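Local coordinates for protein endoglucanase (Thermotoga maritima, PDB 1VHO) that probably acts as a metal-dependent aminopeptidase of the M42 family, using two divalent metal cations per subunit, although it is named an endoglucanase, at residues A[14-19]-A[168-174]; A[65-69]-A[200-204]. Residues are numbered along the deposited sequence.

Interaction 1. Residues A[14-19]-A[168-174]; sequences LSNLDG and GKALDNR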
loop_
_atom_site.group_PDB
_atom_site.type_symbol
_atom_site.label_atom_id
_atom_site.label_comp_id
_atom_site.label_asym_id
_atom_site.label_seq_id
_atom_site.Cartn_x
_atom_site.Cartn_y
_atom_site.Cartn_z
ATOM N N LEU A 14 -2.733 -4.343 -9.138
ATOM C CA LEU A 14 -2.308 -3.207 -8.282
ATOM C C LEU A 14 -0.816 -3.316 -7.990
ATOM O O LEU A 14 -0.101 -2.335 -8.038
ATOM C CB LEU A 14 -3.107 -3.171 -6.978
ATOM C CG LEU A 14 -4.568 -2.641 -7.098
ATOM C CD1 LEU A 14 -5.344 -2.962 -5.813
ATOM C CD2 LEU A 14 -4.508 -1.145 -7.351
ATOM N N SER A 15 -0.373 -4.550 -7.748
ATOM C CA SER A 15 1.060 -4.783 -7.483
ATOM C C SER A 15 1.927 -4.428 -8.693
ATOM O O SER A 15 2.999 -3.804 -8.526
ATOM C CB SER A 15 1.195 -6.274 -7.144
ATOM O OG SER A 15 2.585 -6.602 -7.088
ATOM N N ASN A 16 1.478 -4.776 -9.897
ATOM C CA ASN A 16 2.286 -4.521 -11.100
ATOM C C ASN A 16 2.397 -3.057 -11.483
ATOM O O ASN A 16 3.390 -2.713 -12.149
ATOM C CB ASN A 16 1.775 -5.330 -12.300
ATOM C CG ASN A 16 2.032 -6.819 -12.131
ATOM O OD1 ASN A 16 2.943 -7.255 -11.430
ATOM N ND2 ASN A 16 1.229 -7.642 -12.813
ATOM N N LEU A 17 1.392 -2.220 -11.226
ATOM C CA LEU A 17 1.481 -0.796 -11.515
ATOM C C LEU A 17 2.676 -0.155 -10.781
ATOM O O LEU A 17 3.048 -0.568 -9.666
ATOM C CB LEU A 17 0.219 -0.104 -10.972
ATOM C CG LEU A 17 -1.079 -0.555 -11.678
ATOM C CD1 LEU A 17 -2.252 -0.094 -10.795
ATOM C CD2 LEU A 17 -1.129 0.080 -13.061
ATOM N N ASP A 18 3.229 0.897 -11.412
ATOM C CA ASP A 18 4.346 1.599 -10.799
ATOM C C ASP A 18 3.937 2.962 -10.266
ATOM O O ASP A 18 3.558 3.865 -11.039
ATOM C CB ASP A 18 5.519 1.732 -11.778
ATOM C CG ASP A 18 6.099 0.409 -12.239
ATOM O OD1 ASP A 18 5.949 -0.620 -11.544
ATOM O OD2 ASP A 18 6.716 0.343 -13.348
ATOM N N GLY A 19 4.085 3.129 -8.943
ATOM C CA GLY A 19 3.779 4.437 -8.326
ATOM C C GLY A 19 4.740 4.705 -7.179
ATOM O O GLY A 19 4.397 4.607 -5.988
ATOM N N GLY A 168 3.992 -10.521 -5.030
ATOM C CA GLY A 168 4.364 -9.416 -5.932
ATOM C C GLY A 168 4.874 -8.235 -5.111
ATOM O O GLY A 168 4.960 -8.288 -3.882
ATOM N N LYS A 169 5.444 -7.271 -5.842
ATOM C CA LYS A 169 6.021 -6.118 -5.168
ATOM C C LYS A 169 4.915 -5.222 -4.596
ATOM O O LYS A 169 3.789 -5.212 -5.128
ATOM C CB LYS A 169 6.880 -5.243 -6.115
ATOM C CG LYS A 169 6.044 -4.708 -7.345
ATOM C CD LYS A 169 6.970 -3.761 -8.128
ATOM C CE LYS A 169 6.300 -3.180 -9.388
ATOM N NZ LYS A 169 5.315 -2.111 -9.106
ATOM N N ALA A 170 5.328 -4.367 -3.673
ATOM C CA ALA A 170 4.431 -3.329 -3.132
ATOM C C ALA A 170 3.102 -3.747 -2.564
ATOM O O ALA A 170 2.267 -2.844 -2.271
ATOM C CB ALA A 170 4.149 -2.282 -4.244
ATOM N N LEU A 171 2.931 -5.013 -2.179
ATOM C CA LEU A 171 1.659 -5.383 -1.537
ATOM C C LEU A 171 1.507 -4.786 -0.175
ATOM O O LEU A 171 0.390 -4.638 0.341
ATOM C CB LEU A 171 1.496 -6.919 -1.575
ATOM C CG LEU A 171 1.303 -7.509 -2.960
ATOM C CD1 LEU A 171 1.562 -9.019 -2.978
ATOM C CD2 LEU A 171 -0.099 -7.252 -3.516
ATOM N N ASP A 172 2.602 -4.365 0.517
ATOM C CA ASP A 172 2.485 -3.748 1.814
ATOM C C ASP A 172 1.569 -2.522 1.765
ATOM O O ASP A 172 1.094 -2.101 2.823
ATOM C CB ASP A 172 3.843 -3.460 2.468
ATOM C CG ASP A 172 4.752 -2.678 1.518
ATOM O OD1 ASP A 172 4.389 -1.556 1.141
ATOM O OD2 ASP A 172 5.787 -3.212 1.098
ATOM N N ASN A 173 1.399 -1.879 0.589
ATOM C CA ASN A 173 0.415 -0.816 0.483
ATOM C C ASN A 173 -0.711 -1.229 -0.488
ATOM O O ASN A 173 -1.899 -0.947 -0.290
ATOM C CB ASN A 173 1.039 0.490 -0.077
ATOM C CG ASN A 173 1.864 1.189 0.991
ATOM O OD1 ASN A 173 1.581 1.005 2.190
ATOM N ND2 ASN A 173 2.761 2.094 0.597
ATOM N N ARG A 174 -0.344 -1.929 -1.569
ATOM C CA ARG A 174 -1.338 -2.278 -2.607
ATOM C C ARG A 174 -2.406 -3.276 -2.133
ATOM O O ARG A 174 -3.556 -3.192 -2.597
ATOM C CB ARG A 174 -0.686 -2.714 -3.892
ATOM C CG ARG A 174 0.273 -1.693 -4.553
ATOM C CD ARG A 174 -0.471 -0.500 -5.189
ATOM N NE ARG A 174 0.517 0.578 -5.340
ATOM C CZ ARG A 174 1.570 0.596 -6.140
ATOM N NH1 ARG A 174 1.844 -0.404 -6.986
ATOM N NH2 ARG A 174 2.427 1.642 -5.997
HETATM O O HOH W 1 4.718 -7.554 -8.707
#
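Arg174 lays its side chain across the C-terminal end of helix 7-16, its CB 3.9 Å from CB of Leu14, and brings its guanidinium edge-on to carbonyls at and just beyond the helix end. NH1 donates to Leu14 O and to Leu17 O, both at 2.9 Å, so one nitrogen ties the last helical turn to the first residue that leaves helical geometry. NE bonds to Val68 O, and NH2 forms a salt bridge with Glu70. Lys169 works from the other segment end. Its chain, straight in the middle and bent at both ends (chi1 and chi4 p), runs past Ser15 until NZ donates to Ser15 O (2.9 Å) and forms a salt bridge with Asp18 OD1 (2.9 Å); NZ also forms one with Glu70, while Asp18 also meets Arg102 and Tyr104. Ser15, in the t rotamer, donates from OG to Lys169 O (2.7 Å) and packs CB against CD2 of Leu171 at 4.0 Å. There is no room for a side chain on Gly168, where a CB would clash with Ser15 OG. Water 1 fills the remaining gap, accepting from Lys169 N (3.0 Å) and donating to Ser15 OG (2.8 Å). Two cationic side chains thus donate to carbonyls at the end of helix 7-16, beside the start of helix 171-187, whose N-cap is Ala170. Two residues further on, Asp172, here in a salt bridge with Arg281, is the predicted bridging ligand of the two-metal centre of M42 peptidases.

Interaction 2. Residues A[65-69]-A[200-204]; sequences FAHVD and FSVQE
Two parallel strand ends pair, then become loops, 66-69 and 200-203 running 44° apart. Ala66 is in register with Phe200 (CA-CA 5.2 Å) and His67 with Ser201 (4.8 Å); Val68 leaves extended geometry (phi/psi -126/-18). Ser201 N donates to Ala66 O at 2.9 Å, and Val68 N makes a weak bond to Ser201 O at 3.1 Å. CA-H...O contacts join Phe200 CA to Ala66 O (3.5 Å) and His67 CA to Ser201 O (3.6 Å). Water 2 donates to Ser201 O (2.7 Å) and accepts from Asp69 N (3.2 Å). Val68 (m) sets CG1 3.6 Å from Phe200 CB and CG2 3.8 Å from Val202 CG1. His67 (m), a predicted metal ligand, bonds NE2 to Asp287 OD2 and shares a sheet face with Ser201; Glu204, the predicted proton acceptor, follows in the loop: site residues at and beyond C-terminal ends of parallel strands, as in zinc exopeptidases. Helix 171-187 packs on Ala66 and Phe200, helix 208-213 on Phe65 and Ser201, with strands 222-229 and 50-54 flanking the pair.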
loop_
_atom_site.group_PDB
_atom_site.type_symbol
_atom_site.label_atom_id
_atom_site.label_comp_id
_atom_site.label_asym_id
_atom_site.label_seq_id
_atom_site.Cartn_x
_atom_site.Cartn_y
_atom_site.Cartn_z
ATOM N N PHE A 65 -8.681 4.505 5.350
ATOM C CA PHE A 65 -7.481 5.083 4.739
ATOM C C PHE A 65 -6.453 4.028 4.321
ATOM O O PHE A 65 -6.179 3.099 5.101
ATOM C CB PHE A 65 -6.782 5.962 5.823
ATOM C CG PHE A 65 -7.559 7.173 6.298
ATOM C CD1 PHE A 65 -8.426 7.055 7.398
ATOM C CD2 PHE A 65 -7.442 8.377 5.668
ATOM C CE1 PHE A 65 -9.136 8.173 7.816
ATOM C CE2 PHE A 65 -8.144 9.507 6.093
ATOM C CZ PHE A 65 -9.005 9.386 7.184
ATOM N N ALA A 66 -5.729 4.276 3.232
ATOM C CA ALA A 66 -4.664 3.349 2.792
ATOM C C ALA A 66 -3.563 4.133 2.064
ATOM O O ALA A 66 -3.882 5.170 1.462
ATOM C CB ALA A 66 -5.246 2.295 1.848
ATOM N N HIS A 67 -2.314 3.718 2.199
ATOM C CA HIS A 67 -1.224 4.379 1.461
ATOM C C HIS A 67 -1.199 3.767 0.040
ATOM O O HIS A 67 -1.666 2.627 -0.151
ATOM C CB HIS A 67 0.126 4.070 2.113
ATOM C CG HIS A 67 0.334 4.569 3.495
ATOM N ND1 HIS A 67 0.789 5.854 3.755
ATOM C CD2 HIS A 67 0.177 3.962 4.708
ATOM C CE1 HIS A 67 0.906 6.019 5.055
ATOM N NE2 HIS A 67 0.548 4.891 5.648
ATOM N N VAL A 68 -0.552 4.428 -0.919
ATOM C CA VAL A 68 -0.557 3.889 -2.283
ATOM C C VAL A 68 0.825 3.711 -2.892
ATOM O O VAL A 68 0.915 2.990 -3.907
ATOM C CB VAL A 68 -1.357 4.744 -3.288
ATOM C CG1 VAL A 68 -2.801 5.009 -2.855
ATOM C CG2 VAL A 68 -0.685 6.075 -3.558
ATOM N N ASP A 69 1.854 4.366 -2.333
ATOM C CA ASP A 69 3.170 4.294 -2.957
ATOM C C ASP A 69 3.939 3.024 -2.759
ATOM O O ASP A 69 3.552 2.041 -2.085
ATOM C CB ASP A 69 4.022 5.533 -2.515
ATOM C CG ASP A 69 4.502 5.459 -1.077
ATOM O OD1 ASP A 69 3.955 4.650 -0.291
ATOM O OD2 ASP A 69 5.415 6.195 -0.639
ATOM N N PHE A 200 -7.134 7.085 -0.519
ATOM C CA PHE A 200 -5.917 6.508 -1.086
ATOM C C PHE A 200 -4.864 7.623 -1.087
ATOM O O PHE A 200 -4.799 8.482 -1.984
ATOM C CB PHE A 200 -6.199 5.980 -2.507
ATOM C CG PHE A 200 -7.330 4.980 -2.590
ATOM C CD1 PHE A 200 -8.638 5.414 -2.792
ATOM C CD2 PHE A 200 -7.099 3.624 -2.448
ATOM C CE1 PHE A 200 -9.684 4.494 -2.879
ATOM C CE2 PHE A 200 -8.131 2.694 -2.490
ATOM C CZ PHE A 200 -9.443 3.145 -2.723
ATOM N N SER A 201 -4.019 7.642 -0.081
ATOM C CA SER A 201 -3.026 8.653 0.159
ATOM C C SER A 201 -1.676 8.469 -0.505
ATOM O O SER A 201 -1.047 7.420 -0.368
ATOM C CB SER A 201 -2.749 8.702 1.697
ATOM O OG SER A 201 -2.057 9.891 2.030
ATOM N N VAL A 202 -1.209 9.581 -1.108
ATOM C CA VAL A 202 0.128 9.526 -1.724
ATOM C C VAL A 202 1.165 9.957 -0.709
ATOM O O VAL A 202 0.865 10.475 0.376
ATOM C CB VAL A 202 0.203 10.386 -2.993
ATOM C CG1 VAL A 202 -0.784 9.874 -4.026
ATOM C CG2 VAL A 202 -0.099 11.857 -2.629
ATOM N N GLN A 203 2.446 9.787 -1.034
ATOM C CA GLN A 203 3.509 10.084 -0.109
ATOM C C GLN A 203 3.608 11.531 0.371
ATOM O O GLN A 203 3.906 11.740 1.549
ATOM C CB GLN A 203 4.866 9.711 -0.738
ATOM C CG GLN A 203 5.928 9.442 0.334
ATOM C CD GLN A 203 6.957 10.555 0.354
ATOM O OE1 GLN A 203 6.891 11.443 -0.493
ATOM N NE2 GLN A 203 7.880 10.480 1.302
ATOM N N GLU A 204 3.345 12.492 -0.496
ATOM C CA GLU A 204 3.503 13.889 -0.121
ATOM C C GLU A 204 2.435 14.496 0.756
ATOM O O GLU A 204 2.502 15.734 0.937
ATOM C CB GLU A 204 3.742 14.729 -1.389
ATOM C CG GLU A 204 5.163 14.531 -1.935
ATOM C CD GLU A 204 5.384 15.166 -3.292
ATOM O OE1 GLU A 204 4.631 16.103 -3.656
ATOM O OE2 GLU A 204 6.317 14.755 -4.026
HETATM O O HOH W 2 1.500 6.656 -0.189
#

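Overall arrangement
The centres of interactions 1 and 2 lie 12 Å apart, and the two contacts touch. Arg174 NE and Asn173 ND2, at the start of helix 171-187, probably bond to Val68 O and Asp69 O (both 2.8 Å), fastening the helix to the loop that leaves strand 61-67. Along the chain the segments alternate, 14-19, 65-69, 168-174, 200-204, and helix 171-187 is followed directly by strand 195-201. Interaction 2 lies within the mixed sheet of eight strands; interaction 1 joins two helix ends beside it. Of the predicted site residues they carry, Asp172 and His67 lie near each other, but Glu204 is exposed and remote, its CD 18.5 Å from Asp172 CG, so the site appears unassembled in this model.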